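Local coordinates for protein benzoylformate decarboxylase (Mycobacterium smegmatis, PDB 4Q9D) that belongs to the thiamine pyrophosphate-dependent enzyme family, combining two cofactor-binding-type domains with a Rossmann-like central domain, and carries a magnesium ion in this model, at residues A258-A263 against F278-Y283; R499-E504 against E510-T515; E188-F193 against L322-E327; V10-L15 against S33-F38; L417-R422 against R426-T431. All coordinates share one frame; numbering follows the deposited sequence.

Contact 1. Residues A258-A263 against F278-Y283; sequences AGVEQA and FRYYPY
Val260 meets two aromatic rings of the 278-283 loop, giving one methyl to each. Its CG1 sits over a face of the Phe278 ring, 3.9 Å from the ring centroid and 17° off the normal, a CH-pi contact shifted toward the CE2 side, where Val260 CG1 and Phe278 CE2 are 3.7 Å apart. The other methyl, CG2, comes obliquely to the Tyr280 ring and is 4.0 Å from Tyr280 CE1. The valine torsion sorts the branches: CG1 lies opposite the backbone N (chi1 172°), facing Phe278, while CG2 stays beside that nitrogen and faces Tyr280. Within the loop, Phe278 CB, not its ring, lies over a face of the Tyr280 ring, 3.7 Å above its plane. One shell out, Arg279 is the centre of an inverse gamma turn, with a weak bond of 2.8 Å from Tyr280 N to Phe278 O, and its side chain makes salt bridges to Glu276 and Asp238. Tyr281 hydrogen-bonds Ser29 and Gln102 of a second subunit. All three touching residues are buried and the attachment between them is apolar and CH-pi, while hydrogen bonds between Ala258 and Val284 and between Glu261 and Glu287 N join helix and loop nearby.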
# COMPACT_ATOMS: atom_id res chain seq x y z
N ALA B 258 30.50 -4.96 -15.53
CA ALA B 258 31.70 -5.14 -16.36
C ALA B 258 32.71 -6.03 -15.66
O ALA B 258 33.38 -6.86 -16.29
CB ALA B 258 32.35 -3.77 -16.70
N GLY B 259 32.84 -5.88 -14.34
CA GLY B 259 33.82 -6.67 -13.60
C GLY B 259 33.49 -8.16 -13.53
O GLY B 259 34.34 -9.02 -13.73
N VAL B 260 32.23 -8.46 -13.21
CA VAL B 260 31.77 -9.84 -13.22
C VAL B 260 31.83 -10.46 -14.61
O VAL B 260 32.25 -11.61 -14.76
CB VAL B 260 30.35 -9.98 -12.63
CG1 VAL B 260 29.81 -11.39 -12.84
CG2 VAL B 260 30.35 -9.62 -11.14
N GLU B 261 31.43 -9.68 -15.63
CA GLU B 261 31.55 -10.14 -17.02
C GLU B 261 32.98 -10.64 -17.32
O GLU B 261 33.15 -11.75 -17.82
CB GLU B 261 31.18 -9.03 -18.01
CG GLU B 261 31.43 -9.49 -19.48
CD GLU B 261 31.14 -8.44 -20.56
OE1 GLU B 261 30.90 -7.25 -20.24
OE2 GLU B 261 31.15 -8.81 -21.75
N GLN B 262 33.98 -9.82 -17.01
CA GLN B 262 35.38 -10.18 -17.21
C GLN B 262 35.82 -11.35 -16.32
O GLN B 262 36.60 -12.18 -16.75
CB GLN B 262 36.31 -8.97 -17.00
CG GLN B 262 36.08 -7.86 -18.01
CD GLN B 262 36.96 -6.62 -17.76
OE1 GLN B 262 37.94 -6.67 -17.02
NE2 GLN B 262 36.59 -5.51 -18.38
N ALA B 263 35.31 -11.42 -15.10
CA ALA B 263 35.73 -12.52 -14.21
C ALA B 263 35.17 -13.87 -14.64
O ALA B 263 35.78 -14.91 -14.39
CB ALA B 263 35.36 -12.24 -12.76
N PHE B 278 23.43 -10.60 -10.01
CA PHE B 278 24.53 -10.71 -9.06
C PHE B 278 24.42 -9.50 -8.15
O PHE B 278 23.79 -8.52 -8.51
CB PHE B 278 25.91 -10.62 -9.75
CG PHE B 278 26.29 -11.85 -10.53
CD1 PHE B 278 26.84 -12.94 -9.89
CD2 PHE B 278 26.11 -11.89 -11.90
CE1 PHE B 278 27.22 -14.09 -10.62
CE2 PHE B 278 26.48 -13.03 -12.66
CZ PHE B 278 27.03 -14.13 -12.00
N ARG B 279 25.05 -9.56 -6.99
CA ARG B 279 25.01 -8.42 -6.09
C ARG B 279 25.90 -7.30 -6.64
O ARG B 279 27.07 -7.21 -6.28
CB ARG B 279 25.50 -8.83 -4.71
CG ARG B 279 25.36 -7.74 -3.63
CD ARG B 279 25.48 -8.37 -2.26
NE ARG B 279 24.29 -9.14 -1.91
CZ ARG B 279 24.06 -9.66 -0.71
NH1 ARG B 279 24.96 -9.54 0.26
NH2 ARG B 279 22.96 -10.34 -0.48
N TYR B 280 25.34 -6.47 -7.51
CA TYR B 280 26.08 -5.34 -8.08
C TYR B 280 25.82 -4.10 -7.24
O TYR B 280 24.74 -3.95 -6.70
CB TYR B 280 25.57 -5.01 -9.48
CG TYR B 280 25.67 -6.12 -10.52
CD1 TYR B 280 26.91 -6.64 -10.93
CD2 TYR B 280 24.54 -6.60 -11.14
CE1 TYR B 280 26.99 -7.64 -11.90
CE2 TYR B 280 24.59 -7.57 -12.12
CZ TYR B 280 25.82 -8.08 -12.51
OH TYR B 280 25.84 -9.02 -13.50
N TYR B 281 26.85 -3.26 -7.12
CA TYR B 281 26.81 -2.02 -6.37
C TYR B 281 26.94 -0.83 -7.31
O TYR B 281 25.94 -0.37 -7.87
CB TYR B 281 27.92 -1.98 -5.32
CG TYR B 281 27.72 -0.94 -4.24
CD1 TYR B 281 26.60 -0.12 -4.24
CD2 TYR B 281 28.65 -0.78 -3.22
CE1 TYR B 281 26.41 0.84 -3.26
CE2 TYR B 281 28.47 0.18 -2.24
CZ TYR B 281 27.35 0.98 -2.26
OH TYR B 281 27.17 1.93 -1.28
N PRO B 282 28.16 -0.33 -7.51
CA PRO B 282 28.34 0.77 -8.49
C PRO B 282 28.06 0.29 -9.91
O PRO B 282 28.14 -0.91 -10.21
CB PRO B 282 29.81 1.15 -8.35
CG PRO B 282 30.49 -0.07 -7.76
CD PRO B 282 29.44 -0.88 -7.03
N TYR B 283 27.70 1.23 -10.78
CA TYR B 283 27.36 0.91 -12.15
C TYR B 283 28.58 1.05 -13.07
O TYR B 283 29.08 2.14 -13.22
CB TYR B 283 26.25 1.82 -12.66
CG TYR B 283 25.85 1.47 -14.05
CD1 TYR B 283 25.30 0.23 -14.32
CD2 TYR B 283 26.04 2.36 -15.12
CE1 TYR B 283 24.91 -0.13 -15.59
CE2 TYR B 283 25.65 2.01 -16.41
CZ TYR B 283 25.09 0.75 -16.63
OH TYR B 283 24.70 0.35 -17.89

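Contact 2. Residues R499-E504 against E510-T515; sequences RTATVE and EAELKT
The close-packed part is Ala501 against Glu512. The alanine methyl meets chiefly the carboxylate end, with Ala501 CB 3.8 Å from Glu512 CD and nearly as close to both oxygens. Chi1 (-68°) puts Glu512 CG near Val503, a looser approach with Val503 CG1 and Glu512 CG 4.5 Å apart, and the bend at chi2 (-68°) turns the carboxylate over Ala501 CB. Toward solvent the contact becomes polar and wet. Arg499 crosses Thr515 at about a right angle, its NH2 3.3 Å from Thr515 CG2, but the guanidinium reaches Glu512 through water instead of directly: Arg499 NH2 and Glu512 OE1 are 4.5 Å apart. One water accepts from Arg499 NH1 at 2.9 Å and donates to both Glu512 O and Glu512 OE1, tying the arginine to helix backbone and acid alike. Thr523 takes a further bond from Arg499 NH1. Strand 499-502 and helix 506-518 begin a beta-alpha-beta unit completed by strand 523-528, whose Leu525 touches both Ala501 and Glu512, while Leu513 packs on helix 357-367.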
# COMPACT_ATOMS: atom_id res chain seq x y z
N ARG B 499 34.59 -0.76 28.69
CA ARG B 499 36.03 -0.56 28.78
C ARG B 499 36.47 0.11 27.48
O ARG B 499 35.86 -0.10 26.43
CB ARG B 499 36.78 -1.88 28.86
CG ARG B 499 36.62 -2.70 30.12
CD ARG B 499 37.55 -3.93 29.98
NE ARG B 499 38.95 -3.52 30.18
CZ ARG B 499 39.93 -3.50 29.26
NH1 ARG B 499 39.77 -3.93 27.99
NH2 ARG B 499 41.12 -3.06 29.65
N THR B 500 37.55 0.86 27.53
CA THR B 500 37.97 1.57 26.33
C THR B 500 39.45 1.98 26.37
O THR B 500 40.01 2.14 27.42
CB THR B 500 37.07 2.81 26.08
OG1 THR B 500 37.32 3.32 24.77
CG2 THR B 500 37.36 3.88 27.09
N ALA B 501 40.06 2.11 25.19
CA ALA B 501 41.36 2.78 25.08
C ALA B 501 41.48 3.41 23.70
O ALA B 501 40.83 2.99 22.73
CB ALA B 501 42.53 1.81 25.36
N THR B 502 42.29 4.46 23.62
CA THR B 502 42.64 5.06 22.35
C THR B 502 44.07 4.60 22.07
O THR B 502 44.98 4.91 22.84
CB THR B 502 42.54 6.59 22.43
OG1 THR B 502 41.18 6.96 22.72
CG2 THR B 502 43.04 7.27 21.12
N VAL B 503 44.28 3.83 21.01
CA VAL B 503 45.58 3.23 20.79
C VAL B 503 46.53 4.21 20.06
O VAL B 503 46.10 4.99 19.19
CB VAL B 503 45.46 1.86 20.10
CG1 VAL B 503 44.37 1.01 20.78
CG2 VAL B 503 45.16 2.02 18.66
N GLU B 504 47.80 4.16 20.43
CA GLU B 504 48.82 5.07 19.88
C GLU B 504 49.79 4.42 18.88
O GLU B 504 50.55 5.10 18.19
CB GLU B 504 49.62 5.69 21.03
CG GLU B 504 48.73 6.48 22.00
CD GLU B 504 49.37 6.74 23.37
OE1 GLU B 504 50.61 6.76 23.49
OE2 GLU B 504 48.60 6.93 24.34
N GLU B 510 48.10 -4.10 19.98
CA GLU B 510 48.24 -5.52 20.24
C GLU B 510 48.01 -5.80 21.70
O GLU B 510 47.33 -6.77 22.07
CB GLU B 510 49.63 -5.99 19.82
CG GLU B 510 49.92 -7.45 20.11
CD GLU B 510 51.42 -7.76 20.02
OE1 GLU B 510 52.22 -6.87 19.64
OE2 GLU B 510 51.81 -8.90 20.35
N ALA B 511 48.59 -4.95 22.54
CA ALA B 511 48.50 -5.18 23.98
C ALA B 511 47.07 -4.97 24.47
O ALA B 511 46.57 -5.72 25.30
CB ALA B 511 49.48 -4.26 24.73
N GLU B 512 46.41 -3.92 23.98
CA GLU B 512 45.03 -3.64 24.41
C GLU B 512 44.08 -4.73 23.91
O GLU B 512 43.11 -5.08 24.58
CB GLU B 512 44.61 -2.25 23.91
CG GLU B 512 45.37 -1.11 24.58
CD GLU B 512 45.03 -0.97 26.07
OE1 GLU B 512 44.08 -1.62 26.55
OE2 GLU B 512 45.70 -0.17 26.75
N LEU B 513 44.38 -5.27 22.72
CA LEU B 513 43.62 -6.37 22.15
C LEU B 513 43.69 -7.60 23.04
O LEU B 513 42.66 -8.23 23.34
CB LEU B 513 44.09 -6.69 20.72
CG LEU B 513 43.41 -5.89 19.59
CD1 LEU B 513 44.06 -6.13 18.20
CD2 LEU B 513 41.89 -6.21 19.57
N LYS B 514 44.90 -7.94 23.49
CA LYS B 514 45.08 -9.07 24.39
C LYS B 514 44.37 -8.85 25.71
O LYS B 514 43.76 -9.75 26.25
CB LYS B 514 46.56 -9.33 24.66
CG LYS B 514 47.34 -9.84 23.44
CD LYS B 514 48.86 -10.00 23.77
CE LYS B 514 49.63 -10.51 22.54
NZ LYS B 514 51.12 -10.33 22.66
N THR B 515 44.47 -7.64 26.24
CA THR B 515 43.74 -7.34 27.46
C THR B 515 42.22 -7.44 27.24
O THR B 515 41.49 -7.97 28.09
CB THR B 515 44.10 -5.93 27.95
OG1 THR B 515 45.49 -5.92 28.27
CG2 THR B 515 43.30 -5.53 29.19
O HOH W 1 41.91 -3.25 26.23
O HOH W 2 43.25 -1.39 28.82

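Contact 3. Residues E188-F193 against L322-E327; sequences ERLAQF and LSRLTE
Apolar packing comes first: Leu190 sends each of its methyls to a different residue of the opposing helix. CD1 meets the branched end of Leu325, with Leu190 CD1 and Leu325 CD2 3.8 Å apart and Leu325 CG at the same range. A chi1 of -80° keeps the Leu325 CG beside its own backbone N and opposite the carbonyl carbon, from where its end reaches back to Leu190. The second kind of contact is methyl against the aliphatic base of a charged chain. Leu190 CD2 lies 3.4 Å from Arg324 CG and 3.6 Å from Arg324 CB, so the leucine touches the arginine's CH2 groups and not its guanidinium. Polar bonds play no part between the segments; Arg189 instead turns to Ser313 and to Ser178 of a third subunit. Helices 187-199 and 318-328 thus sit side by side against the parallel sheet of the central domain, where Leu190 packs on Leu314 of strand 312-315 and Leu325 on Ile298 of strand 294-299, with Phe223 of helix 217-227 also touching Leu325.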
# COMPACT_ATOMS: atom_id res chain seq x y z
N GLU B 188 13.81 -33.70 -10.74
CA GLU B 188 14.01 -33.81 -12.17
C GLU B 188 14.73 -32.58 -12.74
O GLU B 188 15.52 -32.69 -13.68
CB GLU B 188 12.66 -34.04 -12.85
CG GLU B 188 12.56 -33.54 -14.26
CD GLU B 188 11.15 -33.69 -14.82
OE1 GLU B 188 10.69 -32.76 -15.53
OE2 GLU B 188 10.50 -34.73 -14.53
N ARG B 189 14.47 -31.41 -12.16
CA ARG B 189 15.15 -30.21 -12.63
C ARG B 189 16.58 -30.21 -12.09
O ARG B 189 17.50 -29.80 -12.78
CB ARG B 189 14.38 -28.93 -12.23
CG ARG B 189 14.97 -27.59 -12.75
CD ARG B 189 13.93 -26.43 -12.64
NE ARG B 189 14.43 -25.18 -13.21
CZ ARG B 189 14.52 -24.92 -14.50
NH1 ARG B 189 14.14 -25.83 -15.40
NH2 ARG B 189 15.02 -23.76 -14.91
N LEU B 190 16.76 -30.64 -10.84
CA LEU B 190 18.09 -30.68 -10.26
C LEU B 190 18.97 -31.65 -11.06
O LEU B 190 20.13 -31.34 -11.33
CB LEU B 190 18.05 -31.09 -8.80
CG LEU B 190 19.40 -31.00 -8.07
CD1 LEU B 190 19.81 -29.54 -7.86
CD2 LEU B 190 19.31 -31.71 -6.71
N ALA B 191 18.41 -32.79 -11.47
CA ALA B 191 19.13 -33.76 -12.31
C ALA B 191 19.48 -33.13 -13.66
O ALA B 191 20.56 -33.35 -14.19
CB ALA B 191 18.33 -35.09 -12.50
N GLN B 192 18.57 -32.33 -14.22
CA GLN B 192 18.91 -31.63 -15.45
C GLN B 192 20.11 -30.71 -15.24
O GLN B 192 20.96 -30.62 -16.12
CB GLN B 192 17.73 -30.81 -15.99
CG GLN B 192 16.66 -31.63 -16.70
CD GLN B 192 15.31 -30.89 -16.87
OE1 GLN B 192 15.17 -29.70 -16.56
NE2 GLN B 192 14.31 -31.63 -17.36
N PHE B 193 20.15 -30.00 -14.11
CA PHE B 193 21.25 -29.08 -13.81
C PHE B 193 22.58 -29.86 -13.69
O PHE B 193 23.63 -29.41 -14.16
CB PHE B 193 20.99 -28.27 -12.52
CG PHE B 193 20.09 -27.03 -12.71
CD1 PHE B 193 19.19 -26.94 -13.76
CD2 PHE B 193 20.17 -25.95 -11.81
CE1 PHE B 193 18.36 -25.81 -13.93
CE2 PHE B 193 19.34 -24.80 -11.95
CZ PHE B 193 18.43 -24.73 -13.01
N LEU B 322 23.00 -28.93 -2.54
CA LEU B 322 24.44 -29.21 -2.61
C LEU B 322 24.75 -30.69 -2.33
O LEU B 322 25.48 -31.31 -3.10
CB LEU B 322 25.25 -28.31 -1.66
CG LEU B 322 25.46 -26.85 -2.10
CD1 LEU B 322 25.79 -25.97 -0.88
CD2 LEU B 322 26.55 -26.75 -3.19
N SER B 323 24.19 -31.25 -1.27
CA SER B 323 24.33 -32.67 -0.95
C SER B 323 23.88 -33.53 -2.10
O SER B 323 24.54 -34.49 -2.46
CB SER B 323 23.48 -33.05 0.27
OG SER B 323 23.90 -32.30 1.38
N ARG B 324 22.74 -33.18 -2.68
CA ARG B 324 22.20 -33.96 -3.77
C ARG B 324 23.04 -33.85 -5.06
O ARG B 324 23.28 -34.83 -5.76
CB ARG B 324 20.73 -33.59 -4.00
CG ARG B 324 20.01 -34.49 -4.95
CD ARG B 324 19.88 -35.93 -4.43
NE ARG B 324 19.73 -36.87 -5.54
CZ ARG B 324 20.13 -38.13 -5.51
NH1 ARG B 324 20.69 -38.61 -4.41
NH2 ARG B 324 19.96 -38.92 -6.58
N LEU B 325 23.48 -32.64 -5.38
CA LEU B 325 24.34 -32.41 -6.53
C LEU B 325 25.63 -33.22 -6.45
O LEU B 325 26.09 -33.74 -7.45
CB LEU B 325 24.66 -30.92 -6.66
CG LEU B 325 23.55 -30.09 -7.31
CD1 LEU B 325 23.89 -28.61 -7.22
CD2 LEU B 325 23.37 -30.54 -8.76
N THR B 326 26.22 -33.28 -5.26
CA THR B 326 27.39 -34.10 -5.04
C THR B 326 27.14 -35.54 -5.53
O THR B 326 27.90 -36.08 -6.33
CB THR B 326 27.76 -34.13 -3.56
OG1 THR B 326 28.09 -32.80 -3.15
CG2 THR B 326 28.96 -35.04 -3.34
N GLU B 327 26.04 -36.13 -5.07
CA GLU B 327 25.66 -37.46 -5.54
C GLU B 327 25.40 -37.52 -7.03
O GLU B 327 25.74 -38.51 -7.64
CB GLU B 327 24.46 -37.99 -4.76
CG GLU B 327 24.81 -38.21 -3.31
CD GLU B 327 23.59 -38.43 -2.44
OE1 GLU B 327 22.46 -38.30 -2.94
OE2 GLU B 327 23.77 -38.73 -1.23

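Contact 4. Residues V10-L15 against S33-F38; sequences VTYDLL and SFLRDF
Tyr12 points its phenol between two phenylalanines. The hydroxyl lies over one face of the Phe34 ring, 3.3 Å above the plane and displaced toward the rim, with Tyr12 OH 3.3 Å from Phe34 CE1. The Tyr12 and Phe34 planes are near parallel, at 17°, yet slid so far that they barely overlap, the centroids being 5.3 Å apart. Phe38 offers its edge instead: Tyr12 OH lies near the plane of that ring, 3.5 Å from Phe38 CD1. At the edge of the tyrosine's own ring, and in its plane, is the carbonyl oxygen of Phe34. It takes the phenol proton in a 2.8 Å hydrogen bond from Tyr12 OH to Phe34 O, although the donor stands 43° out of the carbonyl plane, away from the ideal lone-pair direction. Phe34 swings its ring opposite the backbone N (chi1 169°), which brings side chain and carbonyl of one residue to the same hydroxyl. His8 adds a weak bond to that oxygen, and Phe42 meets Tyr12 edge-to-face; Phe38 touches Pro480 of a second subunit. The chemistry is that of a buried phenol whose proton is spent on a main-chain carbonyl near the end of helix 32-35, with aromatic carbon packed about its oxygen.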
# COMPACT_ATOMS: atom_id res chain seq x y z
N VAL B 10 -2.22 -17.28 27.59
CA VAL B 10 -2.04 -18.33 26.61
C VAL B 10 -1.03 -17.93 25.51
O VAL B 10 -0.43 -18.81 24.88
CB VAL B 10 -3.40 -18.81 26.01
CG1 VAL B 10 -4.42 -19.09 27.14
CG2 VAL B 10 -3.97 -17.80 25.05
N THR B 11 -0.84 -16.63 25.28
CA THR B 11 0.11 -16.23 24.23
C THR B 11 1.55 -16.49 24.70
O THR B 11 2.33 -17.10 23.98
CB THR B 11 -0.02 -14.75 23.84
OG1 THR B 11 -1.32 -14.51 23.31
CG2 THR B 11 1.02 -14.38 22.76
N TYR B 12 1.88 -16.06 25.91
CA TYR B 12 3.19 -16.39 26.47
C TYR B 12 3.40 -17.91 26.58
O TYR B 12 4.49 -18.41 26.32
CB TYR B 12 3.37 -15.72 27.82
CG TYR B 12 3.86 -14.30 27.70
CD1 TYR B 12 5.23 -14.03 27.51
CD2 TYR B 12 2.98 -13.22 27.72
CE1 TYR B 12 5.69 -12.73 27.37
CE2 TYR B 12 3.43 -11.91 27.59
CZ TYR B 12 4.79 -11.67 27.42
OH TYR B 12 5.27 -10.38 27.32
N ASP B 13 2.34 -18.65 26.94
CA ASP B 13 2.46 -20.11 26.93
C ASP B 13 2.85 -20.63 25.55
O ASP B 13 3.64 -21.55 25.43
CB ASP B 13 1.16 -20.78 27.40
CG ASP B 13 0.94 -20.66 28.92
OD1 ASP B 13 1.89 -20.28 29.63
OD2 ASP B 13 -0.17 -20.94 29.40
N LEU B 14 2.26 -20.06 24.50
CA LEU B 14 2.58 -20.50 23.14
C LEU B 14 4.01 -20.10 22.78
O LEU B 14 4.77 -20.90 22.24
CB LEU B 14 1.60 -19.89 22.11
CG LEU B 14 1.99 -20.06 20.64
CD1 LEU B 14 1.93 -21.54 20.26
CD2 LEU B 14 1.03 -19.25 19.79
N LEU B 15 4.36 -18.85 23.09
CA LEU B 15 5.70 -18.35 22.80
C LEU B 15 6.75 -19.27 23.44
O LEU B 15 7.74 -19.63 22.80
CB LEU B 15 5.84 -16.89 23.34
CG LEU B 15 5.02 -15.81 22.62
CD1 LEU B 15 5.26 -14.46 23.26
CD2 LEU B 15 5.37 -15.77 21.09
N SER B 33 0.68 -3.35 28.57
CA SER B 33 -0.18 -4.48 28.86
C SER B 33 0.38 -5.78 28.31
O SER B 33 0.03 -6.87 28.80
CB SER B 33 -1.62 -4.26 28.37
OG SER B 33 -1.66 -4.04 26.97
N PHE B 34 1.25 -5.68 27.30
CA PHE B 34 1.93 -6.87 26.76
C PHE B 34 3.04 -7.35 27.71
O PHE B 34 3.19 -8.54 27.96
CB PHE B 34 2.53 -6.60 25.36
CG PHE B 34 3.46 -7.70 24.87
CD1 PHE B 34 3.01 -9.01 24.77
CD2 PHE B 34 4.78 -7.42 24.54
CE1 PHE B 34 3.85 -10.03 24.32
CE2 PHE B 34 5.64 -8.44 24.08
CZ PHE B 34 5.17 -9.75 23.98
N LEU B 35 3.82 -6.39 28.20
CA LEU B 35 5.05 -6.66 28.96
C LEU B 35 4.81 -6.91 30.45
O LEU B 35 5.67 -7.48 31.13
CB LEU B 35 6.01 -5.49 28.78
CG LEU B 35 6.53 -5.34 27.34
CD1 LEU B 35 7.46 -4.17 27.23
CD2 LEU B 35 7.25 -6.63 26.90
N ARG B 36 3.67 -6.46 30.94
CA ARG B 36 3.27 -6.65 32.34
C ARG B 36 3.28 -8.14 32.72
O ARG B 36 2.90 -8.99 31.92
CB ARG B 36 1.86 -6.07 32.54
CG ARG B 36 1.55 -5.63 33.96
CD ARG B 36 0.52 -4.49 33.99
NE ARG B 36 -0.71 -4.82 33.27
CZ ARG B 36 -1.39 -3.95 32.52
NH1 ARG B 36 -0.96 -2.70 32.37
NH2 ARG B 36 -2.51 -4.33 31.89
N ASP B 37 3.73 -8.47 33.92
CA ASP B 37 3.80 -9.87 34.35
C ASP B 37 4.61 -10.71 33.37
O ASP B 37 4.24 -11.83 33.06
CB ASP B 37 2.41 -10.47 34.43
CG ASP B 37 1.66 -9.99 35.64
OD1 ASP B 37 2.32 -9.87 36.69
OD2 ASP B 37 0.44 -9.72 35.53
N PHE B 38 5.67 -10.12 32.86
CA PHE B 38 6.56 -10.82 31.95
C PHE B 38 7.01 -12.10 32.67
O PHE B 38 7.50 -12.02 33.79
CB PHE B 38 7.75 -9.88 31.70
CG PHE B 38 8.63 -10.26 30.55
CD1 PHE B 38 8.17 -10.14 29.23
CD2 PHE B 38 9.95 -10.66 30.78
CE1 PHE B 38 9.01 -10.45 28.16
CE2 PHE B 38 10.80 -10.95 29.71
CZ PHE B 38 10.33 -10.86 28.40

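Contact 5. Residues L417-R422 against R426-T431; sequences LGDRAR and RTVVAT
Helix 408-421 ends and the chain turns back into strand 428-433 within a few residues, bringing the CA atoms of Asp419 and Arg426 to 7.4 Å. Across that gap the two side chains cross at about a right angle, and Arg426 grips the carboxylate side-on. Its CG sits between backbone N and carbonyl carbon (chi1 73°), and the chain then runs extended, carrying NE to the acid. The bond from Arg426 NE to Asp419 OD2, 2.8 Å long, is straight and in the guanidinium plane, though it reaches the oxygen from above the carboxylate plane. The one from Arg426 NH2 to Asp419 OD1 is 3.0 Å and more bent (131°), and uses the syn lone pair. Arg422 comes to the same acid from the helix end, its NE and NH2 both bonded to Asp419 OD1 at 3.1 Å; NE takes the anti lone pair. OD1 therefore accepts three N-H groups, which would be expected to favour the ionised aspartate. This salt-bridge network ties the alpha-beta connection of a parallel-sheet domain of the cofactor-binding type, just before strand 428-433, which lies between strands 373-377 and 454-460. Arg422 NH2 also lies over a face of the Arg426 guanidinium, 3.3 Å from Arg426 NH2, the shared carboxylate presumably offsetting the two positive charges. A water donates to Asp419 OD2 and Arg426 O. Arg426 NH1 bonds the carbonyl of Ala395.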
# COMPACT_ATOMS: atom_id res chain seq x y z
N LEU B 417 24.92 -12.30 22.53
CA LEU B 417 23.79 -12.81 23.34
C LEU B 417 23.38 -14.16 22.82
O LEU B 417 23.07 -15.06 23.59
CB LEU B 417 22.60 -11.85 23.29
CG LEU B 417 22.77 -10.59 24.13
CD1 LEU B 417 21.75 -9.51 23.73
CD2 LEU B 417 22.67 -10.94 25.61
N GLY B 418 23.37 -14.31 21.49
CA GLY B 418 23.03 -15.58 20.88
C GLY B 418 24.01 -16.67 21.25
O GLY B 418 23.59 -17.77 21.61
N ASP B 419 25.31 -16.39 21.13
CA ASP B 419 26.34 -17.37 21.50
C ASP B 419 26.13 -17.83 22.94
O ASP B 419 26.20 -19.01 23.23
CB ASP B 419 27.75 -16.76 21.37
CG ASP B 419 28.16 -16.52 19.94
OD1 ASP B 419 27.51 -17.10 19.04
OD2 ASP B 419 29.14 -15.76 19.71
N ARG B 420 25.87 -16.88 23.84
CA ARG B 420 25.67 -17.23 25.24
C ARG B 420 24.42 -18.10 25.44
O ARG B 420 24.48 -19.09 26.15
CB ARG B 420 25.63 -15.97 26.12
CG ARG B 420 25.14 -16.23 27.54
CD ARG B 420 25.10 -14.94 28.34
NE ARG B 420 26.40 -14.26 28.43
CZ ARG B 420 26.55 -13.03 28.94
NH1 ARG B 420 25.48 -12.36 29.36
NH2 ARG B 420 27.74 -12.45 29.01
N ALA B 421 23.31 -17.76 24.78
CA ALA B 421 22.11 -18.60 24.84
C ALA B 421 22.31 -20.01 24.28
O ALA B 421 21.75 -20.96 24.82
CB ALA B 421 20.92 -17.93 24.14
N ARG B 422 23.10 -20.17 23.22
CA ARG B 422 23.23 -21.50 22.60
C ARG B 422 24.46 -22.27 23.11
O ARG B 422 24.80 -23.32 22.57
CB ARG B 422 23.30 -21.39 21.07
CG ARG B 422 24.56 -20.70 20.56
CD ARG B 422 24.37 -20.03 19.19
NE ARG B 422 25.65 -19.53 18.68
CZ ARG B 422 26.42 -20.20 17.83
NH1 ARG B 422 26.01 -21.40 17.39
NH2 ARG B 422 27.58 -19.70 17.42
N ARG B 426 32.83 -17.88 22.67
CA ARG B 426 33.77 -17.30 21.71
C ARG B 426 33.65 -15.81 21.83
O ARG B 426 32.74 -15.29 22.51
CB ARG B 426 33.47 -17.75 20.28
CG ARG B 426 32.23 -17.10 19.68
CD ARG B 426 31.98 -17.52 18.24
NE ARG B 426 30.65 -17.11 17.84
CZ ARG B 426 30.11 -17.33 16.65
NH1 ARG B 426 30.77 -17.98 15.71
NH2 ARG B 426 28.89 -16.89 16.40
N THR B 427 34.60 -15.14 21.20
CA THR B 427 34.63 -13.70 21.22
C THR B 427 34.12 -13.18 19.88
O THR B 427 34.28 -13.82 18.84
CB THR B 427 36.05 -13.15 21.55
OG1 THR B 427 36.42 -13.58 22.86
CG2 THR B 427 36.07 -11.62 21.55
N VAL B 428 33.44 -12.04 19.95
CA VAL B 428 33.03 -11.33 18.75
C VAL B 428 33.96 -10.14 18.57
O VAL B 428 34.12 -9.31 19.49
CB VAL B 428 31.57 -10.83 18.85
CG1 VAL B 428 31.22 -9.96 17.60
CG2 VAL B 428 30.63 -12.00 18.95
N VAL B 429 34.57 -10.08 17.40
CA VAL B 429 35.44 -8.96 17.05
C VAL B 429 34.75 -8.19 15.93
O VAL B 429 34.49 -8.72 14.85
CB VAL B 429 36.81 -9.46 16.58
CG1 VAL B 429 37.69 -8.26 16.08
CG2 VAL B 429 37.48 -10.25 17.71
N ALA B 430 34.44 -6.93 16.20
CA ALA B 430 33.70 -6.11 15.27
C ALA B 430 34.61 -4.99 14.83
O ALA B 430 35.08 -4.21 15.65
CB ALA B 430 32.40 -5.54 15.95
N THR B 431 34.88 -4.91 13.53
CA THR B 431 35.69 -3.82 13.02
C THR B 431 34.76 -2.82 12.34
O THR B 431 34.15 -3.13 11.31
CB THR B 431 36.81 -4.32 12.07
OG1 THR B 431 36.22 -4.92 10.92
CG2 THR B 431 37.70 -5.36 12.80
O HOH W 3 30.29 -14.43 21.78

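Overall arrangement
Along the chain, contact 4 closes first, in the N-terminal domain. Contact 3 joins the two ends of the central domain, with contact 1 nested inside the loop it closes, and contacts 5 and 2 follow in series in the C-terminal domain. The chain forms three six-stranded parallel sheets, one to each domain. Contacts 2 and 5 reach the same one, their centres 19 Å apart and nearest atoms about 6 Å. Contacts 1 and 3 are 27 Å apart between centres, whereas contacts 2 and 3 are 50 Å apart, on opposite sides of the chain's centre. No two contacts touch, and each joins elements of a single domain: four over short chain separations, contact 3 over 129 residues. Contacts 1 and 4 also border the second subunit and contact 3 the third.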